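Local atomic coordinates of squalene synthase HpnC (Alicyclobacillus acidocaldarius subsp. acidocaldarius, PDB entry 4HD1), a protein that probably acts as a squalene/phytoene synthase-family transferase, working on prenyl diphosphates in the route to squalene. Residues Gly181-Pro186 with Ala195-Ile200; Arg187-Gln192 with Ile213-Asp218; Arg23-Asn28 with Val54-Asp59; Glu126-Tyr131 with Ala168-Asp173. All coordinates share one frame; numbering follows the deposited sequence. Where two conformers were deposited one is given.

Contact 1. Residues Gly181-Pro186 with Ala195-Ile200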
# COMPACT_ATOMS: atom_id res chain seq x y z
N GLY A 181 4.60 -17.67 -7.40
CA GLY A 181 5.70 -18.26 -6.63
C GLY A 181 5.79 -17.82 -5.17
O GLY A 181 6.80 -18.09 -4.51
N ARG A 182 4.73 -17.17 -4.68
CA ARG A 182 4.72 -16.59 -3.33
C ARG A 182 3.57 -17.06 -2.46
O ARG A 182 2.44 -17.22 -2.94
CB ARG A 182 4.64 -15.07 -3.40
CG ARG A 182 5.83 -14.42 -4.06
CD ARG A 182 5.52 -12.98 -4.43
NE ARG A 182 6.63 -12.43 -5.20
CZ ARG A 182 7.80 -12.07 -4.67
NH1 ARG A 182 8.01 -12.19 -3.36
NH2 ARG A 182 8.75 -11.59 -5.45
N ILE A 183 3.86 -17.25 -1.18
CA ILE A 183 2.84 -17.51 -0.18
C ILE A 183 3.05 -16.56 1.00
O ILE A 183 4.13 -16.51 1.59
CB ILE A 183 2.85 -18.98 0.30
CG1 ILE A 183 2.75 -19.94 -0.90
CG2 ILE A 183 1.71 -19.21 1.30
CD1 ILE A 183 3.05 -21.39 -0.58
N TYR A 184 1.99 -15.81 1.32
CA TYR A 184 2.02 -14.82 2.39
C TYR A 184 1.44 -15.35 3.71
O TYR A 184 1.68 -14.76 4.77
CB TYR A 184 1.30 -13.54 1.96
CG TYR A 184 2.05 -12.79 0.88
CD1 TYR A 184 3.14 -11.98 1.19
CD2 TYR A 184 1.68 -12.91 -0.46
CE1 TYR A 184 3.85 -11.30 0.21
CE2 TYR A 184 2.38 -12.23 -1.46
CZ TYR A 184 3.46 -11.42 -1.12
OH TYR A 184 4.16 -10.75 -2.10
N VAL A 185 0.69 -16.44 3.64
CA VAL A 185 0.15 -17.07 4.84
C VAL A 185 1.33 -17.51 5.71
O VAL A 185 2.19 -18.24 5.23
CB VAL A 185 -0.75 -18.28 4.52
CG1 VAL A 185 -1.42 -18.78 5.79
CG2 VAL A 185 -1.81 -17.91 3.50
N PRO A 186 1.40 -17.04 6.97
CA PRO A 186 2.54 -17.39 7.82
C PRO A 186 2.64 -18.90 8.09
O PRO A 186 1.62 -19.56 8.30
CB PRO A 186 2.26 -16.62 9.12
CG PRO A 186 1.39 -15.49 8.70
CD PRO A 186 0.52 -16.05 7.62
N ALA A 195 -1.66 -27.68 9.70
CA ALA A 195 -1.53 -27.58 8.25
C ALA A 195 -0.10 -27.17 7.89
O ALA A 195 0.68 -26.79 8.76
CB ALA A 195 -2.54 -26.58 7.69
N THR A 196 0.23 -27.25 6.60
CA THR A 196 1.55 -26.87 6.12
C THR A 196 1.43 -26.05 4.84
O THR A 196 0.35 -25.93 4.27
CB THR A 196 2.42 -28.10 5.81
OG1 THR A 196 1.68 -29.00 4.97
CG2 THR A 196 2.84 -28.82 7.09
N LEU A 197 2.56 -25.49 4.39
CA LEU A 197 2.60 -24.75 3.13
C LEU A 197 2.29 -25.64 1.93
O LEU A 197 1.81 -25.16 0.90
CB LEU A 197 3.96 -24.07 2.95
CG LEU A 197 4.38 -22.93 3.89
CD1 LEU A 197 5.86 -22.67 3.73
CD2 LEU A 197 3.59 -21.65 3.64
N ASP A 198 2.55 -26.95 2.07
CA ASP A 198 2.22 -27.93 1.03
C ASP A 198 0.73 -27.98 0.71
O ASP A 198 0.36 -28.17 -0.45
CB ASP A 198 2.73 -29.33 1.43
CG ASP A 198 4.08 -29.66 0.83
OD1 ASP A 198 4.73 -30.62 1.31
OD2 ASP A 198 4.51 -28.98 -0.13
N ASP A 199 -0.10 -27.82 1.73
CA ASP A 199 -1.55 -27.72 1.55
C ASP A 199 -1.91 -26.57 0.62
O ASP A 199 -2.75 -26.72 -0.27
CB ASP A 199 -2.26 -27.54 2.90
CG ASP A 199 -2.21 -28.78 3.77
OD1 ASP A 199 -2.43 -29.90 3.25
OD2 ASP A 199 -1.96 -28.63 4.99
N ILE A 200 -1.26 -25.43 0.83
CA ILE A 200 -1.47 -24.23 0.02
C ILE A 200 -1.01 -24.46 -1.42
O ILE A 200 -1.71 -24.11 -2.37
CB ILE A 200 -0.75 -22.99 0.63
CG1 ILE A 200 -1.22 -22.71 2.07
CG2 ILE A 200 -0.91 -21.76 -0.26
CD1 ILE A 200 -2.70 -22.41 2.24
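Ile183 lays both of its branches against Ile200, whose CG2 methyl sits 4.0 Å from Ile183 CD1 and equally far from Ile183 CG2. The same CG2 of Ile183 also takes the tip of Leu197, with CD2 of Leu197 3.9 Å away, so one methyl touches two side chains of the short helix 197-201. The first torsion of Ile183 (chi1 -54°) sets CG2 opposite the backbone N and CG1 beside it, spreading the two branches over the incoming methyl. Leu197 leaves its backbone alongside the interface, and only its outer end turns in to touch; Leu197 CD2 also comes 4.0 Å from the carbonyl O of Val185. Contact between the segments is thus almost wholly apolar. Behind it the start of the short helix is tied locally: Thr196 N gives a hydrogen bond of 3.0 Å to Asp199 OD2, nearly straight but tilted from the carboxylate plane, while Asp199 OD1 pairs with Arg204. On the polar flank of the loop, Tyr184 OH bonds to the carboxylate of Asp116 and Arg182 NH1 to its backbone O. Ile174, Leu178 and Leu190 close round the aliphatic cluster. The loop leaves helix 174-179 through a Schellman motif at Gly181, and on its way to helix 187-191 its apolar face seats helix 197-201 in this all-helical isoprenoid synthase fold.

Contact 2. Residues Arg187-Gln192 with Ile213-Asp218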
# COMPACT_ATOMS: atom_id res chain seq x y z
N ARG A 187 3.88 -19.40 8.09
CA ARG A 187 4.17 -20.83 8.26
C ARG A 187 3.71 -21.35 9.62
O ARG A 187 3.15 -22.45 9.71
CB ARG A 187 5.67 -21.10 8.04
CG ARG A 187 5.98 -22.45 7.41
CD ARG A 187 7.47 -22.79 7.44
NE ARG A 187 8.12 -22.65 6.13
CZ ARG A 187 8.50 -21.49 5.60
NH1 ARG A 187 8.29 -20.36 6.26
NH2 ARG A 187 9.07 -21.47 4.41
N ALA A 188 3.94 -20.57 10.68
CA ALA A 188 3.58 -20.94 12.05
C ALA A 188 2.07 -20.96 12.28
O ALA A 188 1.58 -21.79 13.04
CB ALA A 188 4.27 -20.02 13.05
N ASP A 189 1.35 -20.06 11.63
CA ASP A 189 -0.11 -20.01 11.75
C ASP A 189 -0.79 -21.19 11.04
O ASP A 189 -1.88 -21.60 11.43
CB ASP A 189 -0.67 -18.68 11.22
CG ASP A 189 -0.14 -17.47 11.98
OD1 ASP A 189 0.50 -17.64 13.03
OD2 ASP A 189 -0.36 -16.34 11.51
N LEU A 190 -0.14 -21.71 10.00
CA LEU A 190 -0.61 -22.93 9.35
C LEU A 190 -0.33 -24.15 10.21
O LEU A 190 -1.20 -25.02 10.36
CB LEU A 190 0.03 -23.10 7.97
CG LEU A 190 -0.62 -22.29 6.85
CD1 LEU A 190 0.30 -22.21 5.64
CD2 LEU A 190 -1.98 -22.86 6.46
N GLU A 191 0.87 -24.21 10.78
CA GLU A 191 1.28 -25.32 11.64
C GLU A 191 0.53 -25.35 12.96
O GLU A 191 0.32 -26.43 13.53
CB GLU A 191 2.79 -25.28 11.89
CG GLU A 191 3.61 -25.66 10.67
CD GLU A 191 5.08 -25.31 10.81
OE1 GLU A 191 5.41 -24.36 11.57
OE2 GLU A 191 5.92 -25.98 10.16
N GLN A 192 0.12 -24.18 13.44
CA GLN A 192 -0.67 -24.08 14.67
C GLN A 192 -1.96 -24.90 14.56
O GLN A 192 -2.44 -25.43 15.56
CB GLN A 192 -1.01 -22.62 14.98
CG GLN A 192 -1.61 -22.41 16.36
CD GLN A 192 -2.66 -21.32 16.39
OE1 GLN A 192 -2.43 -20.21 15.90
NE2 GLN A 192 -3.81 -21.62 16.96
N ILE A 213 -6.75 -19.32 7.80
CA ILE A 213 -7.34 -18.18 7.09
C ILE A 213 -8.23 -17.39 8.05
O ILE A 213 -8.14 -16.16 8.11
CB ILE A 213 -8.15 -18.62 5.84
CG1 ILE A 213 -7.33 -19.54 4.92
CG2 ILE A 213 -8.70 -17.42 5.09
CD1 ILE A 213 -6.21 -18.88 4.13
N ALA A 214 -9.07 -18.10 8.80
CA ALA A 214 -9.95 -17.48 9.80
C ALA A 214 -9.17 -16.67 10.83
O ALA A 214 -9.58 -15.57 11.18
CB ALA A 214 -10.82 -18.53 10.49
N LEU A 215 -8.04 -17.21 11.30
CA LEU A 215 -7.19 -16.48 12.24
C LEU A 215 -6.68 -15.16 11.66
O LEU A 215 -6.65 -14.14 12.36
CB LEU A 215 -6.01 -17.35 12.69
CG LEU A 215 -5.07 -16.71 13.72
CD1 LEU A 215 -5.77 -16.48 15.05
CD2 LEU A 215 -3.80 -17.53 13.90
N GLU A 216 -6.29 -15.18 10.39
CA GLU A 216 -5.80 -13.97 9.71
C GLU A 216 -6.92 -12.95 9.53
O GLU A 216 -6.72 -11.76 9.78
CB GLU A 216 -5.17 -14.30 8.35
CG GLU A 216 -4.14 -15.43 8.35
CD GLU A 216 -3.06 -15.31 9.41
OE1 GLU A 216 -2.95 -14.26 10.08
OE2 GLU A 216 -2.29 -16.27 9.58
N VAL A 217 -8.08 -13.43 9.10
CA VAL A 217 -9.27 -12.60 8.95
C VAL A 217 -9.60 -11.86 10.25
O VAL A 217 -9.82 -10.65 10.23
CB VAL A 217 -10.48 -13.44 8.45
CG1 VAL A 217 -11.77 -12.63 8.51
CG2 VAL A 217 -10.22 -13.94 7.04
N ASP A 218 -9.60 -12.59 11.37
CA ASP A 218 -9.83 -12.01 12.70
C ASP A 218 -8.80 -10.94 13.05
O ASP A 218 -9.16 -9.89 13.58
CB ASP A 218 -9.82 -13.09 13.79
CG ASP A 218 -10.96 -14.09 13.66
OD1 ASP A 218 -11.80 -13.97 12.73
OD2 ASP A 218 -11.03 -15.02 14.50
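Leu215 lies over one face of the Asp189 carboxylate, its CD2 methyl 4.1 Å from Asp189 CG, while the carboxylates of Asp189 and Glu216 meet oxygen to oxygen, their planes 29° apart. Glu216 OE2 stands 2.7 Å from Asp189 OD2 and comes in on the CB side of the Asp189 carboxylate, 3.3 Å from Asp189 CB. A bend at chi2 of Glu216 (-50°) turns its carboxylate back toward helix 187-191 instead of letting it run on past. Leu215, with CG set opposite its backbone N, sends CD2 between two polar side chains; besides Asp189, Leu215 CD2 meets Gln192 OE1 at 3.6 Å, and the leucine crosses both at about a right angle. Gln192 covers the outer, more exposed end of the contact, whereas the acid pair is buried, with Trp125 of helix 125-135 touching both acids and Pro186 against Glu216. Helix 187-191 is joined in this way to the long helix 207-227. Arg219, one turn beyond Leu215, supplies the positive charge: its NH1 makes salt bridges to Asp189 OD2 and to Glu216 OE1. Two acid oxygens so close would strain each other if both groups were fully ionised, so the arginine probably offsets much of their charge, and a proton shared by the pair is possible.

Contact 3. Residues Arg23-Asn28 with Val54-Asp59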
# COMPACT_ATOMS: atom_id res chain seq x y z
N ARG A 23 -3.49 7.62 -13.61
CA ARG A 23 -4.77 7.15 -14.15
C ARG A 23 -4.64 5.89 -15.01
O ARG A 23 -5.52 5.03 -14.96
CB ARG A 23 -5.50 8.27 -14.90
CG ARG A 23 -6.04 9.36 -13.97
CD ARG A 23 -6.74 10.48 -14.72
NE ARG A 23 -8.14 10.16 -15.02
CZ ARG A 23 -8.64 9.99 -16.25
NH1 ARG A 23 -7.87 10.11 -17.33
NH2 ARG A 23 -9.93 9.70 -16.40
N SER A 24 -3.55 5.77 -15.76
CA SER A 24 -3.35 4.59 -16.60
C SER A 24 -2.93 3.35 -15.79
O SER A 24 -3.26 2.23 -16.17
CB SER A 24 -2.32 4.86 -17.70
OG SER A 24 -1.00 4.71 -17.21
N HIS A 25 -2.21 3.56 -14.69
CA HIS A 25 -1.72 2.44 -13.87
C HIS A 25 -2.72 1.94 -12.86
O HIS A 25 -2.83 0.74 -12.64
CB HIS A 25 -0.41 2.82 -13.17
CG HIS A 25 0.24 1.67 -12.43
ND1 HIS A 25 0.94 0.70 -13.05
CD2 HIS A 25 0.29 1.37 -11.06
CE1 HIS A 25 1.40 -0.18 -12.14
NE2 HIS A 25 1.01 0.24 -10.92
N TYR A 26 -3.46 2.86 -12.24
CA TYR A 26 -4.44 2.48 -11.21
C TYR A 26 -5.87 2.59 -11.74
O TYR A 26 -6.41 3.68 -11.86
CB TYR A 26 -4.27 3.34 -9.94
CG TYR A 26 -2.90 3.23 -9.28
CD1 TYR A 26 -2.65 2.26 -8.30
CD2 TYR A 26 -1.86 4.10 -9.63
CE1 TYR A 26 -1.41 2.17 -7.69
CE2 TYR A 26 -0.62 4.01 -9.03
CZ TYR A 26 -0.39 3.04 -8.06
OH TYR A 26 0.84 2.94 -7.46
N GLU A 27 -6.46 1.44 -12.06
CA GLU A 27 -7.79 1.38 -12.68
C GLU A 27 -8.89 2.00 -11.82
O GLU A 27 -9.85 2.54 -12.35
CB GLU A 27 -8.16 -0.06 -13.07
CG GLU A 27 -8.00 -1.11 -11.98
CD GLU A 27 -6.67 -1.86 -12.07
OE1 GLU A 27 -5.60 -1.22 -11.96
OE2 GLU A 27 -6.70 -3.10 -12.24
N ASN A 28 -8.73 1.94 -10.51
CA ASN A 28 -9.76 2.41 -9.60
C ASN A 28 -9.50 3.77 -8.98
O ASN A 28 -10.08 4.10 -7.95
CB ASN A 28 -9.99 1.37 -8.51
CG ASN A 28 -10.81 0.20 -9.00
OD1 ASN A 28 -11.97 0.36 -9.39
ND2 ASN A 28 -10.22 -0.99 -8.97
N VAL A 54 7.97 2.49 -8.45
CA VAL A 54 8.48 1.35 -7.68
C VAL A 54 7.87 0.03 -8.17
O VAL A 54 8.58 -0.97 -8.28
CB VAL A 54 8.28 1.51 -6.15
CG1 VAL A 54 9.08 0.46 -5.39
CG2 VAL A 54 8.67 2.91 -5.68
N ASP A 55 6.57 0.04 -8.48
CA ASP A 55 5.90 -1.14 -9.03
C ASP A 55 6.55 -1.64 -10.32
O ASP A 55 6.80 -2.83 -10.46
CB ASP A 55 4.41 -0.86 -9.29
CG ASP A 55 3.58 -0.80 -8.01
OD1 ASP A 55 4.11 -1.11 -6.92
OD2 ASP A 55 2.38 -0.45 -8.10
N ASP A 56 6.84 -0.72 -11.23
CA ASP A 56 7.43 -1.04 -12.54
C ASP A 56 8.79 -1.74 -12.44
O ASP A 56 9.21 -2.44 -13.37
CB ASP A 56 7.55 0.21 -13.40
CG ASP A 56 6.23 0.65 -13.99
OD1 ASP A 56 5.20 -0.01 -13.74
OD2 ASP A 56 6.21 1.67 -14.70
N LEU A 57 9.47 -1.55 -11.32
CA LEU A 57 10.74 -2.23 -11.06
C LEU A 57 10.52 -3.52 -10.26
O LEU A 57 11.33 -3.88 -9.41
CB LEU A 57 11.73 -1.27 -10.37
CG LEU A 57 12.04 0.06 -11.09
CD1 LEU A 57 12.87 0.98 -10.20
CD2 LEU A 57 12.74 -0.16 -12.45
N GLY A 58 9.41 -4.20 -10.55
CA GLY A 58 9.02 -5.42 -9.85
C GLY A 58 9.40 -6.68 -10.61
O GLY A 58 10.54 -6.81 -11.09
N ASP A 59 8.45 -7.61 -10.72
CA ASP A 59 8.67 -8.91 -11.35
C ASP A 59 8.92 -8.85 -12.86
O ASP A 59 9.70 -9.64 -13.39
CB ASP A 59 7.49 -9.86 -11.06
CG ASP A 59 7.50 -10.39 -9.63
OD1 ASP A 59 8.56 -10.36 -8.97
OD2 ASP A 59 6.44 -10.87 -9.18
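Asp55 OD2 accepts a hydrogen bond of 3.2 Å from His25 NE2, and this bond carries the contact. It is moderately bent, 152° at the hydrogen, and uses the lone pair of OD2 that points away from the other carboxylate oxygen. The acceptor lies at the edge of the imidazole but is lifted 19° from its plane, and ring and carboxylate are turned well away from coplanar. His25, the last residue of helix 12-25, sends its ring across with CG opposite the backbone N (chi1 -173°), toward the end of helix 41-56. Tyr26 OH lies near the same oxygen, though at 3.8 Å from Asp55 OD2 it only brushes it. Asp55 and Asp59 have the spacing of the first aspartate-rich DxxxD motif of squalene and phytoene synthases, which in relatives holds magnesium and the substrate diphosphate; here the first aspartate is hydrogen-bonded by a histidine from another helix, which may help orient it. Asp59, turned elsewhere, forms a salt bridge with Arg65. A second acid, Asp56, runs past His25 in the opposite direction, its OD1 4.1 Å from His25 CE1 and its carboxylate steeply inclined to the ring. The imidazole is steadied from its own side of the contact: His25 CD2 stands 3.4 Å above the plane of the Tyr26 ring, toward its rim. Tyr26 in turn meets Tyr48 edge to face, and the side chain of Arg52 on helix 41-56 lies against His25.

Contact 4. Residues Glu126-Tyr131 with Ala168-Asp173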
# COMPACT_ATOMS: atom_id res chain seq x y z
N GLU A 126 4.54 -12.03 12.68
CA GLU A 126 5.43 -10.87 12.89
C GLU A 126 6.21 -10.51 11.63
O GLU A 126 6.42 -9.33 11.34
CB GLU A 126 6.40 -11.11 14.05
CG GLU A 126 5.77 -10.96 15.43
CD GLU A 126 4.84 -12.11 15.81
OE1 GLU A 126 5.17 -13.29 15.51
OE2 GLU A 126 3.78 -11.84 16.40
N ASP A 127 6.63 -11.53 10.87
CA ASP A 127 7.32 -11.33 9.60
C ASP A 127 6.42 -10.69 8.56
O ASP A 127 6.83 -9.77 7.86
CB ASP A 127 7.90 -12.65 9.08
CG ASP A 127 8.95 -13.25 10.00
OD1 ASP A 127 9.53 -12.51 10.82
OD2 ASP A 127 9.19 -14.47 9.92
N LEU A 128 5.18 -11.18 8.46
CA LEU A 128 4.21 -10.60 7.54
C LEU A 128 3.86 -9.16 7.94
O LEU A 128 3.89 -8.25 7.10
CB LEU A 128 2.95 -11.46 7.44
CG LEU A 128 1.89 -10.98 6.45
CD1 LEU A 128 2.48 -10.83 5.05
CD2 LEU A 128 0.68 -11.91 6.43
N ARG A 129 3.56 -8.96 9.22
CA ARG A 129 3.33 -7.63 9.77
C ARG A 129 4.48 -6.70 9.39
O ARG A 129 4.26 -5.59 8.92
CB ARG A 129 3.18 -7.70 11.29
CG ARG A 129 2.95 -6.36 11.97
CD ARG A 129 1.50 -6.19 12.40
NE ARG A 129 1.34 -4.94 13.15
CZ ARG A 129 0.34 -4.69 13.99
NH1 ARG A 129 -0.61 -5.59 14.22
NH2 ARG A 129 0.29 -3.52 14.62
N ASP A 130 5.71 -7.18 9.56
CA ASP A 130 6.90 -6.37 9.27
C ASP A 130 7.01 -5.96 7.80
O ASP A 130 7.41 -4.83 7.49
CB ASP A 130 8.17 -7.09 9.72
CG ASP A 130 9.26 -6.12 10.12
OD1 ASP A 130 10.27 -6.04 9.40
OD2 ASP A 130 9.08 -5.42 11.14
N TYR A 131 6.65 -6.87 6.89
CA TYR A 131 6.59 -6.55 5.47
C TYR A 131 5.60 -5.42 5.21
O TYR A 131 5.90 -4.47 4.47
CB TYR A 131 6.23 -7.79 4.64
CG TYR A 131 5.97 -7.52 3.17
CD1 TYR A 131 6.94 -6.91 2.37
CD2 TYR A 131 4.75 -7.87 2.58
CE1 TYR A 131 6.71 -6.65 1.03
CE2 TYR A 131 4.51 -7.62 1.23
CZ TYR A 131 5.49 -7.01 0.46
OH TYR A 131 5.25 -6.77 -0.87
N ALA A 168 -6.12 -8.43 4.27
CA ALA A 168 -7.38 -8.78 3.59
C ALA A 168 -7.15 -9.13 2.12
O ALA A 168 -7.67 -10.14 1.63
CB ALA A 168 -8.39 -7.64 3.72
N ASN A 169 -6.37 -8.30 1.43
CA ASN A 169 -6.02 -8.54 0.03
C ASN A 169 -5.16 -9.78 -0.19
O ASN A 169 -5.40 -10.52 -1.14
CB ASN A 169 -5.36 -7.30 -0.58
CG ASN A 169 -6.37 -6.25 -0.95
OD1 ASN A 169 -7.20 -6.46 -1.82
ND2 ASN A 169 -6.32 -5.12 -0.26
N HIS A 170 -4.16 -9.99 0.67
CA HIS A 170 -3.37 -11.23 0.62
C HIS A 170 -4.25 -12.44 0.71
O HIS A 170 -4.10 -13.40 -0.06
CB HIS A 170 -2.34 -11.26 1.74
CG HIS A 170 -1.10 -10.44 1.48
ND1 HIS A 170 -0.55 -10.33 0.25
CD2 HIS A 170 -0.28 -9.71 2.34
CE1 HIS A 170 0.54 -9.54 0.32
NE2 HIS A 170 0.71 -9.17 1.60
N MSE A 171 -5.20 -12.42 1.65
CA MSE A 171 -6.05 -13.58 1.91
C MSE A 171 -6.99 -13.92 0.76
O MSE A 171 -7.17 -15.09 0.43
CB MSE A 171 -6.81 -13.43 3.23
CG MSE A 171 -5.92 -13.34 4.47
SE MSE A 171 -4.60 -14.78 4.64
CE MSE A 171 -3.00 -13.92 3.90
N GLN A 172 -7.58 -12.90 0.13
CA GLN A 172 -8.41 -13.15 -1.05
C GLN A 172 -7.59 -13.49 -2.30
O GLN A 172 -8.15 -13.87 -3.32
CB GLN A 172 -9.36 -11.98 -1.32
CG GLN A 172 -8.70 -10.77 -1.97
CD GLN A 172 -9.69 -9.86 -2.67
OE1 GLN A 172 -10.89 -10.14 -2.74
NE2 GLN A 172 -9.19 -8.76 -3.22
N ASP A 173 -6.26 -13.36 -2.21
CA ASP A 173 -5.38 -13.56 -3.37
C ASP A 173 -4.38 -14.70 -3.23
O ASP A 173 -3.33 -14.69 -3.87
CB ASP A 173 -4.62 -12.26 -3.70
CG ASP A 173 -5.51 -11.18 -4.29
OD1 ASP A 173 -6.64 -11.47 -4.74
OD2 ASP A 173 -5.07 -10.01 -4.32
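Asp173 and Asp177 have the spacing of the second aspartate-rich DxxxD motif of squalene and phytoene synthases, and just ahead of them His170 reaches from helix 152-172 to Leu128 and Tyr131 of helix 125-135. Its ring does all the touching on that side. CD2 of His170 meets the CD1 methyl of Leu128 at 4.0 Å, the two side chains sliding past each other in opposite directions. NE2 of His170 comes 4.1 Å from Tyr131 CE2, each atom lying at the edge of the other ring and near its plane, so the rings adjoin rim to rim instead of stacking. Leu128 and Tyr131 are three residues apart on one face of their helix, and both have CG opposite the backbone N (chi1 -177° and 173°), which carries leucine methyl and tyrosine ring toward the same histidine. The backbones stay well apart, 10.3 Å between Leu128 CA and His170 CA, and these side chains span the gap. The imidazole is held from other directions too: Tyr184 stacks on it and also touches Leu128, while Gln166, one turn earlier, makes a weak hydrogen bond at His170 NE2. Asp130, facing elsewhere on helix 125-135, is paired with Arg115 and Arg133. On its other side, helix 152-172 packs on the long C-terminal helices: Met171 (a selenomethionine) lies against Glu216 of helix 207-227 and Ile256 of helix 236-257, and Ala168 and Asn169 rest on Leu253 and Ile252 of the latter.

From the N terminus, contact 3 comes first, joining the ends of helices 12-25 and 41-56 across 25 residues. Contact 4 then closes a 36-residue, mostly helical excursion between helices 125-135 and 152-172. Contacts 1 and 2 follow and cross: 187-192 lies between the two segments of contact 1, while 195-200 lies between those of contact 2, interlocking the loop after helix 174-179, two short helices and helix 207-227. Contacts 1, 2 and 4 form one cluster, in which Val185 packs on Leu190 of contact 2 and on Met171 of contact 4. Contact 3 stands apart, its centre about 19 Å from that of contact 4, yet the side chains of Asp59 and Arg182 approach each other.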